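Long-range contacts in transcriptional regulator, IclR family (Ruegeria sp. TM1040, PDB 3R4K), which probably regulates transcription as an IclR-family DNA-binding protein, with a helix-turn-helix domain for DNA and a C-terminal domain that probably senses a small-molecule effector: residues S91-T97 with A114-N119; N119-V123 with A217-R222. One frame throughout, in Å; residues are numbered along the deposited sequence.

Contact 1. Residues S91-T97 with A114-N119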
loop_
_atom_site.group_PDB
_atom_site.type_symbol
_atom_site.label_atom_id
_atom_site.label_comp_id
_atom_site.label_asym_id
_atom_site.label_seq_id
_atom_site.Cartn_x
_atom_site.Cartn_y
_atom_site.Cartn_z
ATOM N N SER A 91 -21.278 -0.642 16.969
ATOM C CA SER A 91 -22.467 -1.450 17.279
ATOM C C SER A 91 -22.865 -1.281 18.726
ATOM O O SER A 91 -24.048 -1.268 19.021
ATOM C CB SER A 91 -22.233 -2.926 16.979
ATOM O OG SER A 91 -22.414 -3.178 15.598
ATOM N N GLU A 92 -21.891 -1.103 19.621
ATOM C CA GLU A 92 -22.165 -0.912 21.034
ATOM C C GLU A 92 -22.694 0.482 21.320
ATOM O O GLU A 92 -23.604 0.623 22.134
ATOM C CB GLU A 92 -20.925 -1.222 21.882
ATOM C CG GLU A 92 -20.728 -2.727 22.092
ATOM C CD GLU A 92 -21.963 -3.556 22.454
ATOM O OE1 GLU A 92 -22.531 -4.196 21.539
ATOM O OE2 GLU A 92 -22.366 -3.564 23.643
ATOM N N ASP A 93 -22.171 1.492 20.622
ATOM C CA ASP A 93 -22.582 2.881 20.791
ATOM C C ASP A 93 -23.986 3.165 20.230
ATOM O O ASP A 93 -24.740 3.938 20.831
ATOM C CB ASP A 93 -21.559 3.814 20.134
ATOM C CG ASP A 93 -20.209 3.875 20.840
ATOM O OD1 ASP A 93 -20.156 3.574 22.060
ATOM O OD2 ASP A 93 -19.209 4.262 20.185
ATOM N N THR A 94 -24.340 2.535 19.101
ATOM C CA THR A 94 -25.626 2.751 18.421
ATOM C C THR A 94 -26.689 1.723 18.807
ATOM O O THR A 94 -27.888 1.979 18.621
ATOM C CB THR A 94 -25.426 2.717 16.901
ATOM O OG1 THR A 94 -24.945 1.421 16.521
ATOM C CG2 THR A 94 -24.468 3.796 16.408
ATOM N N GLY A 95 -26.253 0.561 19.286
ATOM C CA GLY A 95 -27.168 -0.526 19.630
ATOM C C GLY A 95 -27.705 -1.248 18.409
ATOM O O GLY A 95 -28.614 -2.078 18.510
ATOM N N GLU A 96 -27.094 -0.969 17.245
ATOM C CA GLU A 96 -27.505 -1.496 15.950
ATOM C C GLU A 96 -26.385 -2.242 15.211
ATOM O O GLU A 96 -25.234 -2.200 15.621
ATOM C CB GLU A 96 -28.035 -0.346 15.083
ATOM C CG GLU A 96 -29.188 0.413 15.722
ATOM C CD GLU A 96 -30.479 -0.347 15.976
ATOM O OE1 GLU A 96 -30.632 -1.473 15.450
ATOM O OE2 GLU A 96 -31.364 0.214 16.659
ATOM N N THR A 97 -26.751 -2.961 14.134
ATOM C CA THR A 97 -25.829 -3.722 13.296
ATOM C C THR A 97 -24.995 -2.766 12.470
ATOM O O THR A 97 -25.540 -1.851 11.854
ATOM C CB THR A 97 -26.626 -4.690 12.399
ATOM O OG1 THR A 97 -27.375 -5.562 13.253
ATOM C CG2 THR A 97 -25.724 -5.502 11.428
ATOM N N ALA A 114 -20.732 -6.441 12.476
ATOM C CA ALA A 114 -20.825 -6.667 13.913
ATOM C C ALA A 114 -22.267 -6.478 14.371
ATOM O O ALA A 114 -23.002 -5.664 13.796
ATOM C CB ALA A 114 -19.902 -5.730 14.669
ATOM N N TYR A 115 -22.676 -7.274 15.370
ATOM C CA TYR A 115 -23.990 -7.194 16.003
ATOM C C TYR A 115 -23.836 -6.564 17.381
ATOM O O TYR A 115 -22.819 -6.769 18.048
ATOM C CB TYR A 115 -24.658 -8.581 16.107
ATOM C CG TYR A 115 -24.964 -9.215 14.765
ATOM C CD1 TYR A 115 -25.783 -8.575 13.834
ATOM C CD2 TYR A 115 -24.459 -10.463 14.430
ATOM C CE1 TYR A 115 -26.061 -9.152 12.596
ATOM C CE2 TYR A 115 -24.742 -11.053 13.197
ATOM C CZ TYR A 115 -25.547 -10.397 12.288
ATOM O OH TYR A 115 -25.830 -10.979 11.080
ATOM N N SER A 116 -24.829 -5.788 17.804
ATOM C CA SER A 116 -24.804 -5.175 19.120
ATOM C C SER A 116 -25.296 -6.135 20.180
ATOM O O SER A 116 -26.128 -6.988 19.891
ATOM C CB SER A 116 -25.675 -3.932 19.139
ATOM O OG SER A 116 -25.632 -3.331 20.426
ATOM N N SER A 117 -24.827 -5.965 21.419
ATOM C CA SER A 117 -25.267 -6.800 22.537
ATOM C C SER A 117 -26.637 -6.359 23.043
ATOM O O SER A 117 -27.365 -7.175 23.611
ATOM C CB SER A 117 -24.252 -6.745 23.681
ATOM O OG SER A 117 -24.148 -5.452 24.263
ATOM N N ARG A 118 -26.975 -5.069 22.841
ATOM C CA ARG A 118 -28.151 -4.369 23.366
ATOM C C ARG A 118 -29.525 -4.913 22.926
ATOM O O ARG A 118 -30.362 -5.164 23.808
ATOM C CB ARG A 118 -28.090 -2.868 23.043
ATOM C CG ARG A 118 -26.876 -2.162 23.641
ATOM C CD ARG A 118 -27.186 -0.736 24.026
ATOM N NE ARG A 118 -26.849 0.209 22.964
ATOM C CZ ARG A 118 -26.898 1.531 23.095
ATOM N NH1 ARG A 118 -27.266 2.079 24.246
ATOM N NH2 ARG A 118 -26.572 2.316 22.078
ATOM N N ASN A 119 -29.816 -5.020 21.610
ATOM C CA ASN A 119 -31.178 -5.445 21.239
ATOM C C ASN A 119 -31.215 -6.864 20.723
ATOM O O ASN A 119 -30.320 -7.246 19.983
ATOM C CB ASN A 119 -31.769 -4.500 20.200
ATOM C CG ASN A 119 -31.694 -3.051 20.607
ATOM O OD1 ASN A 119 -30.742 -2.346 20.267
ATOM N ND2 ASN A 119 -32.635 -2.593 21.410
HETATM O O HOH W 1 -27.161 -5.502 16.202
#
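The C-terminal end of helix 79-94 is met by the loop that leaves strand 107-114, and serine hydroxyls do much of the joining. Ser-116, with chi1 in the t well, turns its CB toward the helix end; its OG donates to Ser-91 O (3.0 Å), an oxygen that also accepts from Gly-95 N at 2.9 Å; Ser-116 OG itself accepts from Arg-118 N (3.3 Å), an ST turn. Glu-92 starts out away from the loop, but chi1 and chi2 both near m fold its carboxylate back, so that OE1 takes Ser-117 N (2.9 Å, 162°) and OE2 takes Ser-117 OG (2.7 Å), the latter in the p rotamer. Both segments belong to the C-terminal IclR domain, a GAF-clan, profilin-like fold, where the helix passes through Gly-95 into strand 97-104, hairpin partner of 107-114. Gly-95 has positive phi, and a CB there would clash with Arg-118 NE, 2.9 Å away. The guanidinium of Arg-118 is laid against the helix end, one face over Glu-92 O. Thr-94, at chi1 p, forms a second ST turn, OG1 accepting from Glu-96 N (3.3 Å), and also bonds Leu-90 O. A water joins Thr-97 OG1 (3.0 Å) to Ser-116 N (2.8 Å); the same OG1, also bonded to Val-123 O, lies at the ring edge of Tyr-115, 3.5 Å from CD1, while Tyr-115 OH bonds Met-125 N.

Contact 2. Residues N119-V123 with A217-R222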
loop_
_atom_site.group_PDB
_atom_site.type_symbol
_atom_site.label_atom_id
_atom_site.label_comp_id
_atom_site.label_asym_id
_atom_site.label_seq_id
_atom_site.Cartn_x
_atom_site.Cartn_y
_atom_site.Cartn_z
ATOM N N ASN A 119 -29.816 -5.020 21.610
ATOM C CA ASN A 119 -31.178 -5.445 21.239
ATOM C C ASN A 119 -31.215 -6.864 20.723
ATOM O O ASN A 119 -30.320 -7.246 19.983
ATOM C CB ASN A 119 -31.769 -4.500 20.200
ATOM C CG ASN A 119 -31.694 -3.051 20.607
ATOM O OD1 ASN A 119 -30.742 -2.346 20.267
ATOM N ND2 ASN A 119 -32.635 -2.593 21.410
ATOM N N ALA A 120 -32.271 -7.632 21.079
ATOM C CA ALA A 120 -32.460 -9.021 20.641
ATOM C C ALA A 120 -32.895 -9.083 19.180
ATOM O O ALA A 120 -32.529 -10.018 18.488
ATOM C CB ALA A 120 -33.477 -9.717 21.519
ATOM N N THR A 121 -33.684 -8.101 18.718
ATOM C CA THR A 121 -34.131 -8.003 17.319
ATOM C C THR A 121 -33.112 -7.115 16.597
ATOM O O THR A 121 -32.900 -5.958 16.995
ATOM C CB THR A 121 -35.577 -7.495 17.196
ATOM O OG1 THR A 121 -35.630 -6.162 17.701
ATOM C CG2 THR A 121 -36.560 -8.344 17.963
ATOM N N LYS A 122 -32.411 -7.694 15.613
ATOM C CA LYS A 122 -31.325 -7.034 14.887
ATOM C C LYS A 122 -31.494 -7.133 13.392
ATOM O O LYS A 122 -32.188 -8.032 12.923
ATOM C CB LYS A 122 -29.992 -7.734 15.236
ATOM C CG LYS A 122 -29.611 -7.708 16.697
ATOM C CD LYS A 122 -28.823 -8.912 17.015
ATOM C CE LYS A 122 -27.878 -8.752 18.158
ATOM N NZ LYS A 122 -28.504 -9.010 19.466
ATOM N N VAL A 123 -30.794 -6.268 12.636
ATOM C CA VAL A 123 -30.707 -6.397 11.189
ATOM C C VAL A 123 -29.628 -7.468 10.958
ATOM O O VAL A 123 -28.471 -7.273 11.350
ATOM C CB VAL A 123 -30.412 -5.068 10.454
ATOM C CG1 VAL A 123 -30.321 -5.303 8.950
ATOM C CG2 VAL A 123 -31.459 -4.014 10.771
ATOM N N ALA A 217 -27.082 -0.283 10.125
ATOM C CA ALA A 217 -28.391 -0.790 9.673
ATOM C C ALA A 217 -29.279 -0.997 10.867
ATOM O O ALA A 217 -28.924 -1.726 11.796
ATOM C CB ALA A 217 -28.235 -2.088 8.900
ATOM N N ALA A 218 -30.424 -0.343 10.867
ATOM C CA ALA A 218 -31.346 -0.438 11.986
ATOM C C ALA A 218 -32.777 -0.715 11.546
ATOM O O ALA A 218 -33.166 -0.313 10.451
ATOM C CB ALA A 218 -31.302 0.861 12.763
ATOM N N PRO A 219 -33.616 -1.334 12.397
ATOM C CA PRO A 219 -35.035 -1.452 12.041
ATOM C C PRO A 219 -35.675 -0.066 12.064
ATOM O O PRO A 219 -35.345 0.769 12.918
ATOM C CB PRO A 219 -35.611 -2.339 13.151
ATOM C CG PRO A 219 -34.443 -2.859 13.904
ATOM C CD PRO A 219 -33.371 -1.861 13.751
ATOM N N THR A 220 -36.583 0.188 11.130
ATOM C CA THR A 220 -37.304 1.453 11.061
ATOM C C THR A 220 -38.013 1.736 12.407
ATOM O O THR A 220 -37.954 2.866 12.890
ATOM C CB THR A 220 -38.261 1.407 9.880
ATOM O OG1 THR A 220 -37.470 1.322 8.697
ATOM C CG2 THR A 220 -39.144 2.627 9.795
ATOM N N SER A 221 -38.591 0.695 13.041
ATOM C CA SER A 221 -39.297 0.774 14.329
ATOM C C SER A 221 -38.423 1.343 15.478
ATOM O O SER A 221 -38.971 1.840 16.463
ATOM C CB SER A 221 -39.845 -0.602 14.725
ATOM O OG SER A 221 -38.843 -1.566 15.028
ATOM N N ARG A 222 -37.082 1.277 15.345
ATOM C CA ARG A 222 -36.143 1.767 16.359
ATOM C C ARG A 222 -35.465 3.095 15.973
ATOM O O ARG A 222 -34.593 3.582 16.710
ATOM C CB ARG A 222 -35.076 0.707 16.635
ATOM C CG ARG A 222 -35.532 -0.305 17.659
ATOM C CD ARG A 222 -34.396 -0.804 18.532
ATOM N NE ARG A 222 -33.341 -1.455 17.748
ATOM C CZ ARG A 222 -33.279 -2.756 17.487
ATOM N NH1 ARG A 222 -34.225 -3.578 17.938
ATOM N NH2 ARG A 222 -32.270 -3.249 16.780
HETATM O O HOH W 2 -29.678 -3.552 13.770
#
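Arg-222 reaches from the 3-10 turn that follows strand 210-219 to the loop 119-123, and its guanidinium supplies every direct hydrogen bond between the two segments. Thr-121 O accepts two of them, from Arg-222 NH1 at 2.9 Å and from Arg-222 NH2 at 2.8 Å, so a single carbonyl sits in the fork of the two terminal nitrogens. Arg-222 NH1 also donates to Thr-121 OG1 (3.0 Å, 134°), the p rotamer of Thr-121 placing its hydroxyl on the same side as its carbonyl. Arg-222 NH2 has a further partner in Glu-96, whose carboxylate forms a salt bridge with it. One face of the guanidinium is covered by Asn-119, with CB 3.5 Å from Arg-222 NH1. The loop holds its own bend as well: Lys-122 NZ donates to Asn-119 O at 2.6 Å. Within 217-222, Arg-222 N donates to Pro-219 O (3.0 Å), closing the 3-10 turn.

Farther along, the polar backbone is bridged by water, which accepts from Val-123 N (3.1 Å) and donates to Ala-217 O (2.8 Å); Val-123 O is taken by Thr-97 OG1. Beside this water Val-123 points toward the strand end, CG1 3.8 Å from Ala-217 CB and CG2 4.1 Å from Pro-219 CD. The loop thus lies against the C-terminal end of strand 210-219, an inner strand of the profilin-like sheet. The backbone of the strand end is already paired with Thr-97 and His-197, so the loop is held by the guanidinium of Arg-222, one water and a small apolar patch around Val-123.

Overall arrangement
Contacts 1 and 2 follow one another along the loop between strands 107-114 and 129-131, share Asn-119 and have centres about 9 Å apart. Both are only partly buried, on the same side of the chain's centre, and neither is touched by the other chain of the assembly. Contact 1 is the larger, 512 against 293 Å², and sets the loop on the end of helix 79-94 through serine hydroxyls and a carboxylate; contact 2 sets its later part on the end of strand 210-219 through a guanidinium, a water and Val-123. The two are tied by the salt bridge of Glu-96 OE1 with Arg-222 NH2 (2.8 Å).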